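AxyAgu115A (Amphibacillus xylanus NBRC 15112, PDB 6NPS) acts as a family GH115 alpha-glucuronidase, a glycoside hydrolase that probably releases glucuronic acid side groups from xylan hemicelluloses such as arabinoglucuronoxylan. Local coordinates at residues A[168-173]-A[209-214]; A[93-98]-A[164-169]; A[139-144]-A[201-206]. The protein carries 3 engineered substitutions. All blocks are in the same frame, centred on the assembly; numbering follows the deposited sequence.

Contact 1 of 3, residues A[168-173]-A[209-214]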
loop_
_atom_site.group_PDB
_atom_site.type_symbol
_atom_site.label_atom_id
_atom_site.label_comp_id
_atom_site.label_asym_id
_atom_site.label_seq_id
_atom_site.Cartn_x
_atom_site.Cartn_y
_atom_site.Cartn_z
ATOM N N VAL A 168 18.354 7.408 -48.136
ATOM C CA VAL A 168 19.282 6.749 -47.224
ATOM C C VAL A 168 19.859 5.512 -47.930
ATOM O O VAL A 168 19.120 4.694 -48.495
ATOM C CB VAL A 168 18.620 6.384 -45.870
ATOM C CG1 VAL A 168 19.628 5.576 -44.976
ATOM C CG2 VAL A 168 18.076 7.661 -45.140
ATOM N N LYS A 169 21.179 5.362 -47.881
ATOM C CA LYS A 169 21.828 4.348 -48.724
ATOM C C LYS A 169 21.477 2.908 -48.322
ATOM O O LYS A 169 21.206 2.063 -49.199
ATOM C CB LYS A 169 23.333 4.530 -48.708
ATOM C CG LYS A 169 24.006 3.664 -49.806
ATOM C CD LYS A 169 25.515 3.932 -49.886
ATOM C CE LYS A 169 26.146 3.193 -51.073
ATOM N NZ LYS A 169 27.643 3.332 -51.109
ATOM N N TYR A 170 21.491 2.598 -47.017
ATOM C CA TYR A 170 21.141 1.270 -46.505
ATOM C C TYR A 170 19.963 1.381 -45.537
ATOM O O TYR A 170 20.016 2.169 -44.587
ATOM C CB TYR A 170 22.327 0.645 -45.791
ATOM C CG TYR A 170 23.560 0.546 -46.674
ATOM C CD1 TYR A 170 23.578 -0.306 -47.786
ATOM C CD2 TYR A 170 24.702 1.323 -46.423
ATOM C CE1 TYR A 170 24.691 -0.433 -48.559
ATOM C CE2 TYR A 170 25.849 1.199 -47.235
ATOM C CZ TYR A 170 25.816 0.321 -48.297
ATOM O OH TYR A 170 26.901 0.169 -49.136
ATOM N N ARG A 171 18.917 0.576 -45.762
ATOM C CA ARG A 171 17.606 0.813 -45.129
ATOM C C ARG A 171 17.016 -0.542 -44.770
ATOM O O ARG A 171 16.823 -1.377 -45.663
ATOM C CB ARG A 171 16.616 1.555 -46.069
ATOM C CG ARG A 171 17.099 2.839 -46.774
ATOM C CD ARG A 171 16.135 3.279 -47.928
ATOM N NE ARG A 171 15.918 2.222 -48.920
ATOM C CZ ARG A 171 16.826 1.841 -49.828
ATOM N NH1 ARG A 171 18.016 2.465 -49.896
ATOM N NH2 ARG A 171 16.517 0.872 -50.687
ATOM N N GLY A 172 16.732 -0.791 -43.495
ATOM C CA GLY A 172 16.124 -2.072 -43.187
ATOM C C GLY A 172 15.781 -2.253 -41.724
ATOM O O GLY A 172 15.597 -1.289 -40.975
ATOM N N PHE A 173 15.735 -3.526 -41.321
ATOM C CA PHE A 173 15.337 -3.865 -39.979
ATOM C C PHE A 173 16.080 -5.107 -39.468
ATOM O O PHE A 173 16.769 -5.828 -40.200
ATOM C CB PHE A 173 13.805 -4.046 -39.899
ATOM C CG PHE A 173 13.245 -5.159 -40.808
ATOM C CD1 PHE A 173 13.285 -6.517 -40.408
ATOM C CD2 PHE A 173 12.649 -4.845 -42.026
ATOM C CE1 PHE A 173 12.750 -7.530 -41.220
ATOM C CE2 PHE A 173 12.095 -5.850 -42.857
ATOM C CZ PHE A 173 12.146 -7.202 -42.452
ATOM N N LYS A 209 10.695 -1.393 -49.960
ATOM C CA LYS A 209 11.821 -0.685 -50.577
ATOM C C LYS A 209 13.069 -0.645 -49.682
ATOM O O LYS A 209 13.912 0.263 -49.821
ATOM C CB LYS A 209 11.414 0.726 -51.011
ATOM C CG LYS A 209 10.160 0.695 -51.920
ATOM C CD LYS A 209 9.625 2.069 -52.230
ATOM C CE LYS A 209 9.060 2.732 -50.984
ATOM N NZ LYS A 209 7.580 2.546 -50.842
ATOM N N GLY A 210 13.156 -1.571 -48.709
ATOM C CA GLY A 210 14.356 -1.730 -47.919
ATOM C C GLY A 210 15.394 -2.552 -48.698
ATOM O O GLY A 210 15.126 -3.151 -49.760
ATOM N N ASN A 211 16.636 -2.561 -48.175
ATOM C CA ASN A 211 17.678 -3.346 -48.829
ATOM C C ASN A 211 18.643 -4.007 -47.845
ATOM O O ASN A 211 19.604 -4.637 -48.295
ATOM C CB ASN A 211 18.494 -2.480 -49.853
ATOM C CG ASN A 211 19.236 -1.294 -49.190
ATOM O OD1 ASN A 211 19.232 -1.157 -47.971
ATOM N ND2 ASN A 211 19.888 -0.445 -50.005
ATOM N N TYR A 212 18.404 -3.940 -46.532
ATOM C CA TYR A 212 19.406 -4.336 -45.550
ATOM C C TYR A 212 18.714 -5.057 -44.398
ATOM O O TYR A 212 17.657 -4.619 -43.957
ATOM C CB TYR A 212 20.149 -3.086 -45.042
ATOM C CG TYR A 212 21.269 -3.266 -44.001
ATOM C CD1 TYR A 212 21.208 -2.601 -42.782
ATOM C CD2 TYR A 212 22.425 -4.014 -44.291
ATOM C CE1 TYR A 212 22.207 -2.703 -41.854
ATOM C CE2 TYR A 212 23.443 -4.140 -43.329
ATOM C CZ TYR A 212 23.339 -3.460 -42.140
ATOM O OH TYR A 212 24.324 -3.557 -41.187
ATOM N N LEU A 213 19.308 -6.147 -43.910
ATOM C CA LEU A 213 18.671 -6.969 -42.877
ATOM C C LEU A 213 19.697 -7.439 -41.844
ATOM O O LEU A 213 20.792 -7.873 -42.225
ATOM C CB LEU A 213 18.005 -8.196 -43.539
ATOM C CG LEU A 213 17.357 -9.238 -42.625
ATOM C CD1 LEU A 213 16.075 -8.688 -42.009
ATOM C CD2 LEU A 213 17.059 -10.496 -43.431
ATOM N N TRP A 214 19.346 -7.346 -40.550
ATOM C CA TRP A 214 19.978 -8.152 -39.520
ATOM C C TRP A 214 19.046 -9.315 -39.201
ATOM O O TRP A 214 17.894 -9.091 -38.775
ATOM C CB TRP A 214 20.257 -7.363 -38.239
ATOM C CG TRP A 214 21.262 -6.230 -38.302
ATOM C CD1 TRP A 214 22.024 -5.831 -39.384
ATOM C CD2 TRP A 214 21.586 -5.341 -37.228
ATOM N NE1 TRP A 214 22.779 -4.729 -39.032
ATOM C CE2 TRP A 214 22.530 -4.413 -37.722
ATOM C CE3 TRP A 214 21.138 -5.219 -35.890
ATOM C CZ2 TRP A 214 23.042 -3.372 -36.935
ATOM C CZ3 TRP A 214 21.630 -4.183 -35.116
ATOM C CH2 TRP A 214 22.572 -3.264 -35.643
#
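Arg171 and Asn211 clasp each other through backbone and side chain at once. The Asn211 backbone N donates to Arg171 O (2.8 Å), while its side-chain OD1 accepts from Arg171 N (2.8 Å). On the other branch of the amide, ND2 gives a nearly straight bond to Lys169 O (2.9 Å, 167°), which lies in the amide plane. A chi1 of 62° sets CG in the crowded position between backbone N and carbonyl carbon, and so turns the amide toward the backbone of 169-171. The Arg171 side chain crosses that of Asn211 at about a right angle, with a face of its guanidinium over the amide, the two planes tilted by 43° and not stacked. Bent at chi3, it grips Lys209 O side-on with NE (2.9 Å) and NH2 (2.8 Å), the oxygen lying in the guanidinium plane; NH1 holds Val168 O (2.9 Å). Lys209 is the C-prime residue of the Schellman motif that ends helix 195-207, so the arginine fixes the turn leading into strand 212-214. Beyond it the two strands run parallel, as neighbours in the eight-stranded barrel sheet. Trp214 N donates to Phe173 O (3.0 Å), and Leu213 CD1 packs on Phe173 CE1 (3.6 Å). At Gly172 the strands close so tightly that a CB would run into Tyr212 O. The carboxylate of Glu95 reaches in to form a salt bridge with Arg171 NH2 and a hydrogen bond with Asn211 ND2. This acidic partner probably balances the charge of the buried guanidinium, while the carbonyl oxygens of Val168 and Lys209 take three of its N-H groups.

Contact 2 of 3, residues A[93-98]-A[164-169]; sequences KREVFL and KEPSVK
Three hydrogen bonds grip the oxygen of one bridging water. It accepts from Arg94 NH1 (2.9 Å), donates to Lys169 O (2.9 Å) and donates weakly to Glu95 OE1. The site lies where the turn entering strand 97-106 of the N-terminal mixed sheet meets the loop 164-169, which leads into strand 170-174, the first strand of the TIM barrel. Arg94 points CG anti to its backbone N, and its guanidinium is layered between two residues of the loop. CG of Lys169 lies over one face and CD of Glu165 over the opposite face, both offset toward the rim, with the Glu165 carboxylate plane only 23° from that of the guanidinium. No N-H of the arginine points at this carboxylate, although Arg94 NH2 and Glu165 OE1 are 4.0 Å apart, so any attraction is probably electrostatic, without a directed bond. The extended Glu165 chain instead uses the anti lone pair of OE2 to take a bond from Arg94 N (2.7 Å, 158°). Pro166 points its ring at the turn: CG touches Glu95 OE1 (3.4 Å), and the two side chains cross at about a right angle. OE2 of Glu95 pairs with Arg121 at the start of helix 120-133, while OE1 forms a salt bridge with Arg171; Asp119 OD2 takes the backbone N-H of Glu95. Further along, Val96 CG2 presses on the backbone at Glu165 N (3.5 Å). Beside it a second water ties the two backbones together, donating to Glu95 O (2.6 Å) and to Lys164 O (2.8 Å).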
loop_
_atom_site.group_PDB
_atom_site.type_symbol
_atom_site.label_atom_id
_atom_site.label_comp_id
_atom_site.label_asym_id
_atom_site.label_seq_id
_atom_site.Cartn_x
_atom_site.Cartn_y
_atom_site.Cartn_z
ATOM N N LYS A 93 23.034 5.042 -61.850
ATOM C CA LYS A 93 22.393 5.467 -60.613
ATOM C C LYS A 93 22.082 4.269 -59.723
ATOM O O LYS A 93 21.969 3.140 -60.187
ATOM C CB LYS A 93 21.115 6.245 -60.900
ATOM C CG LYS A 93 21.417 7.617 -61.471
ATOM C CD LYS A 93 20.181 8.431 -61.620
ATOM C CE LYS A 93 20.542 9.816 -62.137
ATOM N NZ LYS A 93 19.299 10.600 -62.371
ATOM N N ARG A 94 21.913 4.537 -58.423
ATOM C CA ARG A 94 21.751 3.504 -57.412
ATOM C C ARG A 94 20.261 3.271 -57.164
ATOM O O ARG A 94 19.555 4.200 -56.771
ATOM C CB ARG A 94 22.450 3.934 -56.124
ATOM C CG ARG A 94 22.394 2.915 -54.979
ATOM C CD ARG A 94 23.197 3.363 -53.736
ATOM N NE ARG A 94 23.531 4.791 -53.740
ATOM C CZ ARG A 94 22.776 5.772 -53.228
ATOM N NH1 ARG A 94 21.596 5.517 -52.648
ATOM N NH2 ARG A 94 23.199 7.029 -53.300
ATOM N N GLU A 95 19.796 2.039 -57.382
ATOM C CA GLU A 95 18.441 1.620 -57.029
ATOM C C GLU A 95 17.375 2.527 -57.648
ATOM O O GLU A 95 16.416 2.931 -56.994
ATOM C CB GLU A 95 18.300 1.544 -55.504
ATOM C CG GLU A 95 19.348 0.599 -54.896
ATOM C CD GLU A 95 19.246 0.397 -53.376
ATOM O OE1 GLU A 95 18.634 1.217 -52.665
ATOM O OE2 GLU A 95 19.826 -0.597 -52.886
ATOM N N VAL A 96 17.533 2.836 -58.934
ATOM C CA VAL A 96 16.562 3.658 -59.652
ATOM C C VAL A 96 15.892 2.814 -60.745
ATOM O O VAL A 96 16.496 1.879 -61.282
ATOM C CB VAL A 96 17.306 4.887 -60.258
ATOM C CG1 VAL A 96 16.614 5.407 -61.490
ATOM C CG2 VAL A 96 17.455 5.991 -59.206
ATOM N N PHE A 97 14.669 3.180 -61.155
ATOM C CA PHE A 97 14.099 2.494 -62.310
ATOM C C PHE A 97 13.365 3.476 -63.207
ATOM O O PHE A 97 13.010 4.587 -62.804
ATOM C CB PHE A 97 13.160 1.342 -61.888
ATOM C CG PHE A 97 12.005 1.794 -61.066
ATOM C CD1 PHE A 97 10.829 2.209 -61.674
ATOM C CD2 PHE A 97 12.095 1.825 -59.686
ATOM C CE1 PHE A 97 9.745 2.637 -60.901
ATOM C CE2 PHE A 97 11.027 2.243 -58.913
ATOM C CZ PHE A 97 9.847 2.655 -59.529
ATOM N N LEU A 98 13.185 3.045 -64.447
ATOM C CA LEU A 98 12.347 3.697 -65.442
ATOM C C LEU A 98 11.111 2.835 -65.633
ATOM O O LEU A 98 11.214 1.606 -65.735
ATOM C CB LEU A 98 13.111 3.840 -66.762
ATOM C CG LEU A 98 12.329 4.190 -68.027
ATOM C CD1 LEU A 98 11.909 5.678 -68.020
ATOM C CD2 LEU A 98 13.173 3.865 -69.251
ATOM N N LYS A 164 13.773 8.165 -57.970
ATOM C CA LYS A 164 14.968 8.896 -57.530
ATOM C C LYS A 164 15.827 8.021 -56.610
ATOM O O LYS A 164 15.298 7.122 -55.958
ATOM C CB LYS A 164 14.574 10.190 -56.814
ATOM C CG LYS A 164 13.738 11.137 -57.659
ATOM C CD LYS A 164 13.222 12.303 -56.832
ATOM C CE LYS A 164 12.709 13.425 -57.721
ATOM N NZ LYS A 164 13.683 14.548 -57.816
ATOM N N GLU A 165 17.140 8.263 -56.546
ATOM C CA GLU A 165 17.965 7.429 -55.675
ATOM C C GLU A 165 17.419 7.512 -54.249
ATOM O O GLU A 165 16.941 8.576 -53.829
ATOM C CB GLU A 165 19.428 7.880 -55.709
ATOM C CG GLU A 165 20.191 7.352 -56.913
ATOM C CD GLU A 165 21.655 7.822 -56.987
ATOM O OE1 GLU A 165 21.962 8.966 -56.589
ATOM O OE2 GLU A 165 22.502 7.028 -57.439
ATOM N N PRO A 166 17.429 6.417 -53.497
ATOM C CA PRO A 166 16.921 6.475 -52.116
ATOM C C PRO A 166 17.680 7.491 -51.271
ATOM O O PRO A 166 18.905 7.612 -51.360
ATOM C CB PRO A 166 17.141 5.043 -51.610
ATOM C CG PRO A 166 17.060 4.179 -52.885
ATOM C CD PRO A 166 17.702 5.035 -53.945
ATOM N N SER A 167 16.947 8.201 -50.394
ATOM C CA SER A 167 17.588 9.238 -49.586
ATOM C C SER A 167 18.598 8.631 -48.611
ATOM O O SER A 167 19.625 9.251 -48.308
ATOM C CB SER A 167 16.539 10.050 -48.805
ATOM O OG SER A 167 15.477 10.467 -49.626
ATOM N N VAL A 168 18.354 7.408 -48.136
ATOM C CA VAL A 168 19.282 6.749 -47.224
ATOM C C VAL A 168 19.859 5.512 -47.930
ATOM O O VAL A 168 19.120 4.694 -48.495
ATOM C CB VAL A 168 18.620 6.384 -45.870
ATOM C CG1 VAL A 168 19.628 5.576 -44.976
ATOM C CG2 VAL A 168 18.076 7.661 -45.140
ATOM N N LYS A 169 21.179 5.362 -47.881
ATOM C CA LYS A 169 21.828 4.348 -48.724
ATOM C C LYS A 169 21.477 2.908 -48.322
ATOM O O LYS A 169 21.206 2.063 -49.199
ATOM C CB LYS A 169 23.333 4.530 -48.708
ATOM C CG LYS A 169 24.006 3.664 -49.806
ATOM C CD LYS A 169 25.515 3.932 -49.886
ATOM C CE LYS A 169 26.146 3.193 -51.073
ATOM N NZ LYS A 169 27.643 3.332 -51.109
HETATM O O HOH W 1 20.513 2.977 -51.886
HETATM O O HOH W 2 14.455 4.580 -56.677
#

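Contact 3 of 3, residues A[139-144]-A[201-206]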
loop_
_atom_site.group_PDB
_atom_site.type_symbol
_atom_site.label_atom_id
_atom_site.label_comp_id
_atom_site.label_asym_id
_atom_site.label_seq_id
_atom_site.Cartn_x
_atom_site.Cartn_y
_atom_site.Cartn_z
ATOM N N LEU A 139 2.146 -5.604 -47.937
ATOM C CA LEU A 139 1.789 -6.606 -46.941
ATOM C C LEU A 139 0.917 -7.712 -47.509
ATOM O O LEU A 139 0.386 -8.524 -46.736
ATOM C CB LEU A 139 1.064 -5.944 -45.762
ATOM C CG LEU A 139 1.697 -4.634 -45.276
ATOM C CD1 LEU A 139 0.852 -3.982 -44.180
ATOM C CD2 LEU A 139 3.124 -4.911 -44.796
ATOM N N VAL A 140 0.774 -7.772 -48.841
ATOM C CA VAL A 140 -0.061 -8.796 -49.482
ATOM C C VAL A 140 0.285 -10.200 -48.973
ATOM O O VAL A 140 -0.604 -10.985 -48.624
ATOM C CB VAL A 140 0.050 -8.699 -51.022
ATOM C CG1 VAL A 140 1.504 -8.818 -51.492
ATOM C CG2 VAL A 140 -0.833 -9.748 -51.677
ATOM N N ASP A 141 1.558 -10.519 -48.877
ATOM C CA ASP A 141 1.961 -11.832 -48.384
ATOM C C ASP A 141 2.138 -11.858 -46.869
ATOM O O ASP A 141 1.661 -12.783 -46.207
ATOM C CB ASP A 141 3.265 -12.265 -49.068
ATOM C CG ASP A 141 3.859 -13.532 -48.459
ATOM O OD1 ASP A 141 3.461 -14.643 -48.878
ATOM O OD2 ASP A 141 4.721 -13.414 -47.558
ATOM N N TRP A 142 2.789 -10.835 -46.310
ATOM C CA TRP A 142 3.119 -10.816 -44.891
ATOM C C TRP A 142 1.879 -10.821 -43.995
ATOM O O TRP A 142 1.842 -11.537 -42.985
ATOM C CB TRP A 142 3.999 -9.604 -44.568
ATOM C CG TRP A 142 4.397 -9.679 -43.144
ATOM C CD1 TRP A 142 3.876 -8.976 -42.098
ATOM C CD2 TRP A 142 5.366 -10.576 -42.591
ATOM N NE1 TRP A 142 4.484 -9.367 -40.928
ATOM C CE2 TRP A 142 5.404 -10.343 -41.206
ATOM C CE3 TRP A 142 6.219 -11.529 -43.148
ATOM C CZ2 TRP A 142 6.257 -11.045 -40.351
ATOM C CZ3 TRP A 142 7.084 -12.221 -42.301
ATOM C CH2 TRP A 142 7.076 -11.984 -40.912
ATOM N N SER A 143 0.850 -10.036 -44.331
ATOM C CA SER A 143 -0.338 -9.907 -43.496
ATOM C C SER A 143 -1.593 -10.451 -44.173
ATOM O O SER A 143 -2.703 -10.287 -43.638
ATOM C CB SER A 143 -0.566 -8.436 -43.124
ATOM O OG SER A 143 0.553 -7.894 -42.438
ATOM N N GLY A 144 -1.458 -11.057 -45.349
ATOM C CA GLY A 144 -2.643 -11.509 -46.071
ATOM C C GLY A 144 -3.583 -10.396 -46.492
ATOM O O GLY A 144 -4.796 -10.547 -46.382
ATOM N N VAL A 201 10.374 -12.969 -45.341
ATOM C CA VAL A 201 11.056 -11.809 -44.769
ATOM C C VAL A 201 11.694 -10.975 -45.878
ATOM O O VAL A 201 11.583 -9.742 -45.896
ATOM C CB VAL A 201 12.117 -12.273 -43.747
ATOM C CG1 VAL A 201 12.982 -11.111 -43.273
ATOM C CG2 VAL A 201 11.446 -12.943 -42.591
ATOM N N PHE A 202 12.416 -11.630 -46.790
ATOM C CA PHE A 202 13.057 -10.893 -47.872
ATOM C C PHE A 202 12.015 -10.165 -48.724
ATOM O O PHE A 202 12.240 -9.029 -49.149
ATOM C CB PHE A 202 13.896 -11.814 -48.758
ATOM C CG PHE A 202 15.029 -12.544 -48.029
ATOM C CD1 PHE A 202 15.638 -12.004 -46.900
ATOM C CD2 PHE A 202 15.469 -13.768 -48.497
ATOM C CE1 PHE A 202 16.670 -12.689 -46.247
ATOM C CE2 PHE A 202 16.507 -14.479 -47.847
ATOM C CZ PHE A 202 17.116 -13.924 -46.736
ATOM N N GLU A 203 10.882 -10.816 -49.001
ATOM C CA GLU A 203 9.856 -10.190 -49.832
ATOM C C GLU A 203 9.282 -8.958 -49.149
ATOM O O GLU A 203 9.101 -7.913 -49.786
ATOM C CB GLU A 203 8.745 -11.198 -50.147
ATOM C CG GLU A 203 7.701 -10.666 -51.118
ATOM C CD GLU A 203 6.510 -11.607 -51.355
ATOM O OE1 GLU A 203 6.620 -12.835 -51.104
ATOM O OE2 GLU A 203 5.467 -11.099 -51.829
ATOM N N LEU A 204 8.991 -9.060 -47.847
ATOM C CA LEU A 204 8.459 -7.927 -47.109
ATOM C C LEU A 204 9.428 -6.756 -47.149
ATOM O O LEU A 204 9.028 -5.614 -47.401
ATOM C CB LEU A 204 8.164 -8.330 -45.669
ATOM C CG LEU A 204 7.808 -7.175 -44.741
ATOM C CD1 LEU A 204 6.439 -6.499 -45.098
ATOM C CD2 LEU A 204 7.781 -7.644 -43.290
ATOM N N LEU A 205 10.707 -7.026 -46.886
ATOM C CA LEU A 205 11.742 -5.990 -46.912
ATOM C C LEU A 205 11.781 -5.268 -48.262
ATOM O O LEU A 205 11.791 -4.028 -48.328
ATOM C CB LEU A 205 13.105 -6.636 -46.643
ATOM C CG LEU A 205 14.272 -5.649 -46.714
ATOM C CD1 LEU A 205 14.160 -4.682 -45.544
ATOM C CD2 LEU A 205 15.588 -6.431 -46.638
ATOM N N LEU A 206 11.850 -6.035 -49.349
ATOM C CA LEU A 206 11.969 -5.428 -50.669
ATOM C C LEU A 206 10.673 -4.723 -51.093
ATOM O O LEU A 206 10.723 -3.704 -51.790
ATOM C CB LEU A 206 12.359 -6.489 -51.694
ATOM C CG LEU A 206 13.768 -7.099 -51.597
ATOM C CD1 LEU A 206 13.888 -8.319 -52.488
ATOM C CD2 LEU A 206 14.809 -6.018 -52.045
#
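Helix 195-207, the second of two helices between the first two strands of the TIM barrel, turns Leu204 toward the short turn 139-144, and that leucine is the bump on which the contact is built. With CG anti to the backbone N, its two methyls lie against the turn. One, CD1, fits the notch between Leu139 CD2 (3.7 Å) and Trp142 CB (4.0 Å). The other, CD2, sits over a face of the Trp142 indole in a CH-pi contact, 4.0 Å from the centroid of the five-membered ring and 15° off its normal. Trp142 likewise has CG anti to its N (chi1 -176°), which brings the indole against helix 195-207; the ring also meets Trp185 of helix 181-190. An alanine in place of Trp142 would remove the indole, and Leu204 CD2 would probably lose its CH-pi partner and Val201 CG2 one of its neighbours. Beside the apolar patch, Asp141 and Glu203 point toward each other, with OD2 and OE1 4.1 Å apart. Any repulsion between them is probably eased by stronger partners, since Asp141 bonds to His200 and Glu203 pairs with Arg207. At the far end of the indole, Trp142 CZ3 rests against Val201 CG2 at 4.4 Å.

From the N terminus, the chain first passes 93-98, at the start of strand 97-106, then helix 120-133 and the turn 139-144. Contact 2 closes its 65-residue loop when the chain returns at 164-169. There contact 1 begins, sharing Val168 and Lys169, and it closes at 209-214 after the helices of the first beta-alpha-beta unit. Contact 3, from 139-144 to 201-206, crosses both: it opens inside the loop of contact 2 and closes inside that of contact 1. None nests within another. Together they tie the N-terminal mixed sheet and its following turn to the opening strands and helix of the barrel; contacts 2 and 3 do not touch, but contact 1 touches each.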